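Side-chain contacts in protein CbbY (Rhodobacter sphaeroides, PDB 4UAS), which dephosphorylates xylulose-1,5-bisphosphate, a potent inhibitor of Rubisco made by Rubisco itself, as a selective magnesium-dependent sugar phosphatase of the HAD superfamily: residues 16-19 / 20-23; 35-39 / 40-44; 6-9 / 10-14. All blocks are in the same frame, centred on the assembly; numbering follows the deposited sequence.

Contact 1: 16-19 / 20-23; sequences TEEL and HRRA
His20 lies alongside Thr16, one helical turn earlier, its imidazole passing the threonine side chain with CD2 3.6 Å from Thr16 OG1. With CG anti to its carbonyl carbon (chi1 -76°), the ring is carried back along the helix toward the N-terminal end. There Thr16 and His20 reach a common acceptor: Thr16 OG1 and His20 NE2 both hydrogen-bond to Asp10 OD1, while His20 ND1 pairs with Lys78 NZ, so both ring nitrogens are engaged and the imidazole is fixed in rotation. The carboxylate of Glu17, a substrate-binding residue, crosses the same histidine, its plane turned 40° from the ring, and brings OE1 to 3.4 Å from His20 CB; that oxygen is also hydrogen-bonded to Tyr42 OH.

A different chemistry marks the next face of the helix. Glu18 and Arg21 run side by side in a two-pronged salt bridge, Arg21 NE to Glu18 OE1 at 2.8 Å and Arg21 NH2 to Glu18 OE2 at 3.0 Å. Both oxygens are met on their syn sides, and carboxylate and guanidinium planes are only 14° apart. The arginine is bent at chi3, which turns its NE edge back to the acid. Tyr198 OH hydrogen-bonds to Glu18 OE1 as well, and Arg39 NE bridges to OE2. Main-chain hydrogen bonds link the same residues, as from His20 N to Thr16 O at 2.9 Å.

These residues open helix 17-31, which leads from the catalytic loop into the cap. Leu19 and the stacked His20–Phe82 pair face helix 71-87, Arg21 packs against helix 39-45, and Thr16 touches Leu125 of helix 119-129.

Contact 2: 35-39 / 40-44; sequences WFWDR and EEYRE
Asp38 caps the helix that starts behind it: its OD1 accepts from Glu41 N at 3.0 Å, the donor lying nearly in line with the carboxylate C-O bond and the N-H pointing straight at it (165°). The position of CG between the backbone N and the carbonyl carbon (chi1 62°) folds the short side chain back over the first turn, where OD1 also passes 3.6 Å from Glu41 CB. Main-chain bonds from Tyr42 N to Asp38 O, at 2.8 Å, and from Arg43 N to Arg39 O continue the helix.

Water adds two polar links. One molecule donates to Phe36 O and accepts from Asp38 N; in one of the two conformers of Glu41 it also donates to OE1 of that residue. The other accepts from Arg43 NE at 2.8 Å, in the guanidinium plane, and gives a weak bond to Arg39 O, while Arg43 NH1 hydrogen-bonds to Phe197 O.

The apolar part is a rim-to-rim meeting of Trp37 and Tyr42. Trp37 CE3 comes to 3.6 Å from Tyr42 CD1 at the tyrosine edge; the planes are 29° apart and neither ring covers the other. Beyond this meeting the tyrosine hydroxyl reaches the substrate-binding Glu17 of helix 17-31, and Trp37 packs edge-to-face with Phe58 of helix 51-61.

The side chains thus divide by polarity: buried aromatic rims meet on the inner side, while the exposed side has an aspartate at the helix N-terminus, where the helix end and the N-H of Glu41 that it accepts would probably favour its negative charge.

Contact 3: 6-9 / 10-14; sequences LFDV and DGTLA. With MG (magnesium ion), chain D; PO4 (phosphate ion), chain C.
Past strand 4-7 the chain curls so that Val9 O turns back to two amides, Thr12 N at 3.1 Å and Leu13 N at 3.0 Å. The first donor stands above the carbonyl plane, the second is tilted only 18° from it. Gly11, with a positive phi of 83°, lets the loop double back where a CB would jam against the preceding carbonyl. Val9 N and Asp10 N both donate to phosphate O3.

Thr12 crosses Asp8 at about a right angle, and its OG1 donates to the anti lone pair of Asp8 OD2 at 2.8 Å. That oxygen also binds magnesium, at 2.1 Å; Asp10 O, phosphate O4, two waters and Asp176 complete the metal's shell. Asp8 CG stands anti to N (chi1 -178°), sending the carboxylate to the metal and phosphate. With an alanine in place of Thr12, Asp8 OD2 would lose its hydroxyl donor, and the carboxylate, still held by the metal, would probably be less restrained in its turn. Leu13 CD2 packs 3.7 Å from Phe7 CD1, the two side chains crossing at about a right angle.

This is the DxDxT loop of HAD phosphatases. In Asp8, the inferred nucleophile, OD2 binds the metal, while OD1 is salt-bridged to Lys151 NZ and lies next to the phosphate. Asp10, the inferred proton donor, has OD1 held by Thr16 and His20 and places OD2 2.6 Å from phosphate O2, which sets both acids against the phosphate.

Contact 3 is the buried core of the set, a loop at the end of central strand 4-7 whose chemistry is metal and phosphate binding. Contact 1 is partly buried and follows it in the chain: the opening of helix 17-31 stands behind the catalytic loop as a second shell, through Asp10. Contact 2, the most exposed, lies on the same side of the chain's centre as contact 1 and joins it through Glu17–Tyr42 and the Glu18–Arg39 salt bridge. Contacts 2 and 3 do not touch, their nearest atoms about 8 Å apart. Carboxylates thus bind metal inside, pair with arginine farther out, and meet helix N-H and water at the surface.

Contact 1: 16-19 / 20-23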
loop_
_atom_site.group_PDB
_atom_site.type_symbol
_atom_site.label_atom_id
_atom_site.label_comp_id
_atom_site.label_asym_id
_atom_site.label_seq_id
_atom_site.Cartn_x
_atom_site.Cartn_y
_atom_site.Cartn_z
ATOM N N THR A 16 8.313 1.117 -0.334
ATOM C CA THR A 16 8.136 2.507 0.098
ATOM C C THR A 16 8.344 2.714 1.561
ATOM O O THR A 16 8.449 3.862 2.017
ATOM C CB THR A 16 6.683 2.962 -0.183
ATOM O OG1 THR A 16 5.836 2.045 0.480
ATOM C CG2 THR A 16 6.373 2.994 -1.684
ATOM N N GLU A 17 8.301 1.660 2.415
ATOM C CA GLU A 17 8.183 1.896 3.856
ATOM C C GLU A 17 9.395 2.505 4.445
ATOM O O GLU A 17 9.238 3.296 5.419
ATOM C CB GLU A 17 7.755 0.689 4.628
ATOM C CG GLU A 17 6.267 0.380 4.394
ATOM C CD GLU A 17 5.262 1.367 4.936
ATOM O OE1 GLU A 17 5.567 2.418 5.554
ATOM O OE2 GLU A 17 4.053 1.140 4.697
ATOM N N GLU A 18 10.626 2.267 3.970
ATOM C CA GLU A 18 11.746 2.983 4.544
ATOM C C GLU A 18 11.646 4.446 4.215
ATOM O O GLU A 18 12.089 5.288 5.002
ATOM C CB GLU A 18 13.057 2.380 4.071
ATOM C CG GLU A 18 13.554 1.241 4.859
ATOM C CD GLU A 18 13.891 1.647 6.294
ATOM O OE1 GLU A 18 12.975 1.730 7.051
ATOM O OE2 GLU A 18 15.125 1.767 6.682
ATOM N N LEU A 19 11.116 4.817 3.043
ATOM C CA LEU A 19 10.918 6.205 2.734
ATOM C C LEU A 19 9.841 6.824 3.622
ATOM O O LEU A 19 9.974 7.991 4.038
ATOM C CB LEU A 19 10.609 6.388 1.223
ATOM C CG LEU A 19 10.856 7.820 0.696
ATOM C CD1 LEU A 19 12.362 8.087 0.619
ATOM C CD2 LEU A 19 10.264 7.949 -0.702
ATOM N N HIS A 20 8.745 6.122 3.864
ATOM C CA HIS A 20 7.782 6.581 4.831
ATOM C C HIS A 20 8.421 6.804 6.183
ATOM O O HIS A 20 8.161 7.816 6.832
ATOM C CB HIS A 20 6.626 5.578 4.989
ATOM C CG HIS A 20 5.627 5.601 3.876
ATOM N ND1 HIS A 20 4.793 6.660 3.671
ATOM C CD2 HIS A 20 5.347 4.668 2.926
ATOM C CE1 HIS A 20 4.043 6.380 2.613
ATOM N NE2 HIS A 20 4.345 5.190 2.154
ATOM N N ARG A 21 9.241 5.866 6.671
ATOM C CA ARG A 21 9.900 6.000 7.970
ATOM C C ARG A 21 10.761 7.233 8.020
ATOM O O ARG A 21 10.706 8.014 8.999
ATOM C CB ARG A 21 10.682 4.743 8.309
ATOM C CG ARG A 21 11.235 4.750 9.754
ATOM C CD ARG A 21 11.955 3.449 10.100
ATOM N NE ARG A 21 13.214 3.251 9.416
ATOM C CZ ARG A 21 14.409 3.603 9.882
ATOM N NH1 ARG A 21 14.546 4.208 11.036
ATOM N NH2 ARG A 21 15.483 3.323 9.167
ATOM N N ARG A 22 11.510 7.504 6.962
ATOM C CA ARG A 22 12.320 8.706 6.858
ATOM C C ARG A 22 11.411 9.928 6.938
ATOM O O ARG A 22 11.730 10.906 7.622
ATOM C CB ARG A 22 13.143 8.701 5.566
ATOM C CG ARG A 22 13.933 9.976 5.294
ATOM C CD ARG A 22 14.802 9.868 4.039
ATOM N NE ARG A 22 15.440 11.167 3.836
ATOM C CZ ARG A 22 16.077 11.483 2.703
ATOM N NH1 ARG A 22 16.157 10.628 1.748
ATOM N NH2 ARG A 22 16.561 12.681 2.544
ATOM N N ALA A 23 10.320 9.957 6.170
ATOM C CA ALA A 23 9.433 11.103 6.174
ATOM C C ALA A 23 8.871 11.338 7.581
ATOM O O ALA A 23 8.742 12.480 8.035
ATOM C CB ALA A 23 8.315 10.918 5.189
#

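Contact 2: 35-39 / 40-44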
loop_
_atom_site.group_PDB
_atom_site.type_symbol
_atom_site.label_atom_id
_atom_site.label_comp_id
_atom_site.label_asym_id
_atom_site.label_seq_id
_atom_site.Cartn_x
_atom_site.Cartn_y
_atom_site.Cartn_z
ATOM N N TRP A 35 10.636 12.410 19.235
ATOM C CA TRP A 35 10.216 11.105 18.721
ATOM C C TRP A 35 11.118 10.671 17.582
ATOM O O TRP A 35 11.520 11.458 16.730
ATOM C CB TRP A 35 8.763 11.167 18.174
ATOM C CG TRP A 35 7.783 11.858 19.042
ATOM C CD1 TRP A 35 7.798 12.023 20.404
ATOM C CD2 TRP A 35 6.566 12.407 18.595
ATOM N NE1 TRP A 35 6.695 12.723 20.797
ATOM C CE2 TRP A 35 5.906 12.955 19.702
ATOM C CE3 TRP A 35 5.967 12.506 17.324
ATOM C CZ2 TRP A 35 4.669 13.593 19.593
ATOM C CZ3 TRP A 35 4.738 13.192 17.202
ATOM C CH2 TRP A 35 4.081 13.690 18.336
ATOM N N PHE A 36 11.424 9.359 17.551
ATOM C CA PHE A 36 12.259 8.814 16.484
ATOM C C PHE A 36 11.931 7.319 16.389
ATOM O O PHE A 36 11.970 6.620 17.405
ATOM C CB PHE A 36 13.764 9.010 16.782
ATOM C CG PHE A 36 14.602 8.447 15.727
ATOM C CD1 PHE A 36 14.823 9.202 14.528
ATOM C CD2 PHE A 36 15.104 7.219 15.764
ATOM C CE1 PHE A 36 15.577 8.725 13.484
ATOM C CE2 PHE A 36 15.836 6.703 14.728
ATOM C CZ PHE A 36 16.092 7.432 13.568
ATOM N N TRP A 37 11.551 6.884 15.203
ATOM C CA TRP A 37 11.204 5.512 14.956
ATOM C C TRP A 37 12.311 4.747 14.225
ATOM O O TRP A 37 12.601 4.997 13.060
ATOM C CB TRP A 37 9.922 5.449 14.113
ATOM C CG TRP A 37 8.701 6.005 14.808
ATOM C CD1 TRP A 37 8.555 6.305 16.075
ATOM C CD2 TRP A 37 7.428 6.258 14.166
ATOM N NE1 TRP A 37 7.294 6.783 16.341
ATOM C CE2 TRP A 37 6.570 6.743 15.175
ATOM C CE3 TRP A 37 6.919 6.129 12.869
ATOM C CZ2 TRP A 37 5.240 7.072 14.916
ATOM C CZ3 TRP A 37 5.611 6.480 12.643
ATOM C CH2 TRP A 37 4.775 6.937 13.637
ATOM N N ASP A 38 12.986 3.874 14.978
ATOM C CA ASP A 38 13.972 2.986 14.393
ATOM C C ASP A 38 13.277 1.834 13.675
ATOM O O ASP A 38 12.064 1.667 13.776
ATOM C CB ASP A 38 15.080 2.563 15.371
ATOM C CG ASP A 38 14.624 1.807 16.555
ATOM O OD1 ASP A 38 13.615 1.053 16.511
ATOM O OD2 ASP A 38 15.370 1.908 17.633
ATOM N N ARG A 39 14.029 1.029 12.940
ATOM C CA ARG A 39 13.421 -0.078 12.217
ATOM C C ARG A 39 12.686 -1.085 13.076
ATOM O O ARG A 39 11.645 -1.604 12.716
ATOM C CB ARG A 39 14.437 -0.835 11.374
ATOM C CG ARG A 39 14.867 -0.150 10.156
ATOM C CD ARG A 39 15.865 -0.976 9.400
ATOM N NE ARG A 39 16.151 -0.478 8.093
ATOM C CZ ARG A 39 16.960 -1.082 7.242
ATOM N NH1 ARG A 39 17.601 -2.203 7.535
ATOM N NH2 ARG A 39 17.179 -0.569 6.061
ATOM N N GLU A 40 13.265 -1.369 14.253
ATOM C CA GLU A 40 12.638 -2.323 15.143
ATOM C C GLU A 40 11.247 -1.821 15.564
ATOM O O GLU A 40 10.254 -2.573 15.540
ATOM C CB GLU A 40 13.544 -2.552 16.372
ATOM C CG GLU A 40 12.928 -3.442 17.412
ATOM C CD GLU A 40 13.875 -3.839 18.546
ATOM O OE1 GLU A 40 15.068 -3.674 18.472
ATOM O OE2 GLU A 40 13.427 -4.517 19.461
ATOM N N GLU A 41 11.173 -0.551 15.975
ATOM C CA GLU A 41 9.872 -0.024 16.402
ATOM C C GLU A 41 8.944 0.122 15.177
ATOM O O GLU A 41 7.739 -0.139 15.273
ATOM C CB GLU A 41 10.039 1.269 17.149
ATOM C CG GLU A 41 8.736 1.924 17.532
ATOM C CD GLU A 41 8.846 2.934 18.618
ATOM O OE1 GLU A 41 9.921 3.478 18.806
ATOM O OE2 GLU A 41 7.875 3.174 19.306
ATOM N N TYR A 42 9.467 0.549 14.041
ATOM C CA TYR A 42 8.605 0.729 12.887
ATOM C C TYR A 42 8.006 -0.576 12.422
ATOM O O TYR A 42 6.812 -0.635 12.009
ATOM C CB TYR A 42 9.404 1.458 11.763
ATOM C CG TYR A 42 8.487 2.059 10.721
ATOM C CD1 TYR A 42 7.575 3.066 11.072
ATOM C CD2 TYR A 42 8.487 1.639 9.397
ATOM C CE1 TYR A 42 6.746 3.683 10.145
ATOM C CE2 TYR A 42 7.678 2.221 8.461
ATOM C CZ TYR A 42 6.814 3.233 8.804
ATOM O OH TYR A 42 5.937 3.787 7.905
ATOM N N ARG A 43 8.727 -1.671 12.483
ATOM C CA ARG A 43 8.157 -2.988 12.109
ATOM C C ARG A 43 6.945 -3.335 12.917
ATOM O O ARG A 43 5.992 -3.872 12.381
ATOM C CB ARG A 43 9.244 -4.047 12.253
ATOM C CG ARG A 43 8.788 -5.443 11.762
ATOM C CD ARG A 43 9.870 -6.495 11.931
ATOM N NE ARG A 43 10.990 -6.192 11.047
ATOM C CZ ARG A 43 11.182 -6.580 9.808
ATOM N NH1 ARG A 43 10.329 -7.445 9.182
ATOM N NH2 ARG A 43 12.139 -6.052 9.127
ATOM N N GLU A 44 6.936 -2.951 14.215
ATOM C CA GLU A 44 5.741 -3.159 15.070
ATOM C C GLU A 44 4.622 -2.202 14.706
ATOM O O GLU A 44 3.461 -2.617 14.527
ATOM C CB GLU A 44 6.128 -3.023 16.521
ATOM C CG GLU A 44 7.169 -4.029 17.024
ATOM C CD GLU A 44 6.778 -5.472 16.742
ATOM O OE1 GLU A 44 5.610 -5.863 17.100
ATOM O OE2 GLU A 44 7.643 -6.223 16.127
HETATM O O HOH W 1 12.313 3.933 17.844
HETATM O O HOH W 2 12.752 -4.114 11.559
#

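Contact 3: 6-9 / 10-14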
loop_
_atom_site.group_PDB
_atom_site.type_symbol
_atom_site.label_atom_id
_atom_site.label_comp_id
_atom_site.label_asym_id
_atom_site.label_seq_id
_atom_site.Cartn_x
_atom_site.Cartn_y
_atom_site.Cartn_z
ATOM N N LEU A 6 -6.430 -5.946 -8.654
ATOM C CA LEU A 6 -6.435 -4.940 -7.577
ATOM C C LEU A 6 -5.067 -4.975 -6.894
ATOM O O LEU A 6 -4.649 -6.022 -6.401
ATOM C CB LEU A 6 -7.567 -5.186 -6.606
ATOM C CG LEU A 6 -8.944 -5.051 -7.210
ATOM C CD1 LEU A 6 -9.433 -6.315 -7.842
ATOM C CD2 LEU A 6 -9.964 -4.620 -6.150
ATOM N N PHE A 7 -4.380 -3.867 -6.895
ATOM C CA PHE A 7 -3.047 -3.726 -6.329
ATOM C C PHE A 7 -3.024 -2.974 -5.025
ATOM O O PHE A 7 -3.484 -1.860 -4.921
ATOM C CB PHE A 7 -2.134 -2.944 -7.267
ATOM C CG PHE A 7 -1.864 -3.629 -8.589
ATOM C CD1 PHE A 7 -0.704 -4.377 -8.779
ATOM C CD2 PHE A 7 -2.732 -3.489 -9.654
ATOM C CE1 PHE A 7 -0.430 -4.950 -10.035
ATOM C CE2 PHE A 7 -2.474 -4.114 -10.854
ATOM C CZ PHE A 7 -1.328 -4.807 -11.046
ATOM N N ASP A 8 -2.409 -3.601 -3.999
ATOM C CA ASP A 8 -1.883 -2.899 -2.887
ATOM C C ASP A 8 -0.801 -1.917 -3.378
ATOM O O ASP A 8 -0.243 -2.108 -4.443
ATOM C CB ASP A 8 -1.289 -3.919 -1.935
ATOM C CG ASP A 8 -0.731 -3.366 -0.685
ATOM O OD1 ASP A 8 -1.454 -2.567 -0.030
ATOM O OD2 ASP A 8 0.463 -3.560 -0.375
ATOM N N VAL A 9 -0.475 -0.925 -2.561
ATOM C CA VAL A 9 0.572 0.026 -2.902
ATOM C C VAL A 9 1.884 -0.221 -2.154
ATOM O O VAL A 9 2.871 -0.662 -2.727
ATOM C CB VAL A 9 0.093 1.512 -2.778
ATOM C CG1 VAL A 9 1.232 2.483 -3.017
ATOM C CG2 VAL A 9 -1.046 1.759 -3.733
ATOM N N ASP A 10 1.881 0.049 -0.857
ATOM C CA ASP A 10 3.116 -0.011 -0.071
ATOM C C ASP A 10 3.611 -1.439 0.070
ATOM O O ASP A 10 2.960 -2.284 0.646
ATOM C CB ASP A 10 2.913 0.610 1.305
ATOM C CG ASP A 10 2.572 2.073 1.251
ATOM O OD1 ASP A 10 3.298 2.823 0.566
ATOM O OD2 ASP A 10 1.530 2.447 1.866
ATOM N N GLY A 11 4.835 -1.661 -0.430
ATOM C CA GLY A 11 5.435 -2.973 -0.402
ATOM C C GLY A 11 5.014 -3.869 -1.533
ATOM O O GLY A 11 5.563 -4.958 -1.633
ATOM N N THR A 12 4.107 -3.431 -2.399
ATOM C CA THR A 12 3.570 -4.204 -3.510
ATOM C C THR A 12 3.990 -3.565 -4.820
ATOM O O THR A 12 4.739 -4.187 -5.621
ATOM C CB THR A 12 2.076 -4.470 -3.340
ATOM O OG1 THR A 12 1.828 -5.252 -2.205
ATOM C CG2 THR A 12 1.492 -5.152 -4.540
ATOM N N LEU A 13 3.481 -2.382 -5.107
ATOM C CA LEU A 13 3.961 -1.681 -6.287
ATOM C C LEU A 13 5.449 -1.340 -6.164
ATOM O O LEU A 13 6.150 -1.342 -7.163
ATOM C CB LEU A 13 3.168 -0.385 -6.559
ATOM C CG LEU A 13 1.691 -0.581 -6.928
ATOM C CD1 LEU A 13 1.015 0.757 -7.080
ATOM C CD2 LEU A 13 1.486 -1.412 -8.147
ATOM N N ALA A 14 5.906 -0.944 -4.971
ATOM C CA ALA A 14 7.231 -0.448 -4.723
ATOM C C ALA A 14 7.533 -0.660 -3.271
ATOM O O ALA A 14 6.633 -0.651 -2.448
ATOM C CB ALA A 14 7.371 1.000 -5.131
HETATM MG MG MG D . 1.234 -3.243 1.565
HETATM P P PO4 C . -0.829 -0.268 1.727
HETATM O O1 PO4 C . -2.304 -0.605 2.192
HETATM O O2 PO4 C . -0.281 0.845 2.714
HETATM O O3 PO4 C . -0.666 0.293 0.325
HETATM O O4 PO4 C . 0.119 -1.499 1.932
HETATM O O HOH W 3 2.226 -3.272 3.296
HETATM O O HOH W 4 -0.426 -4.421 2.443
#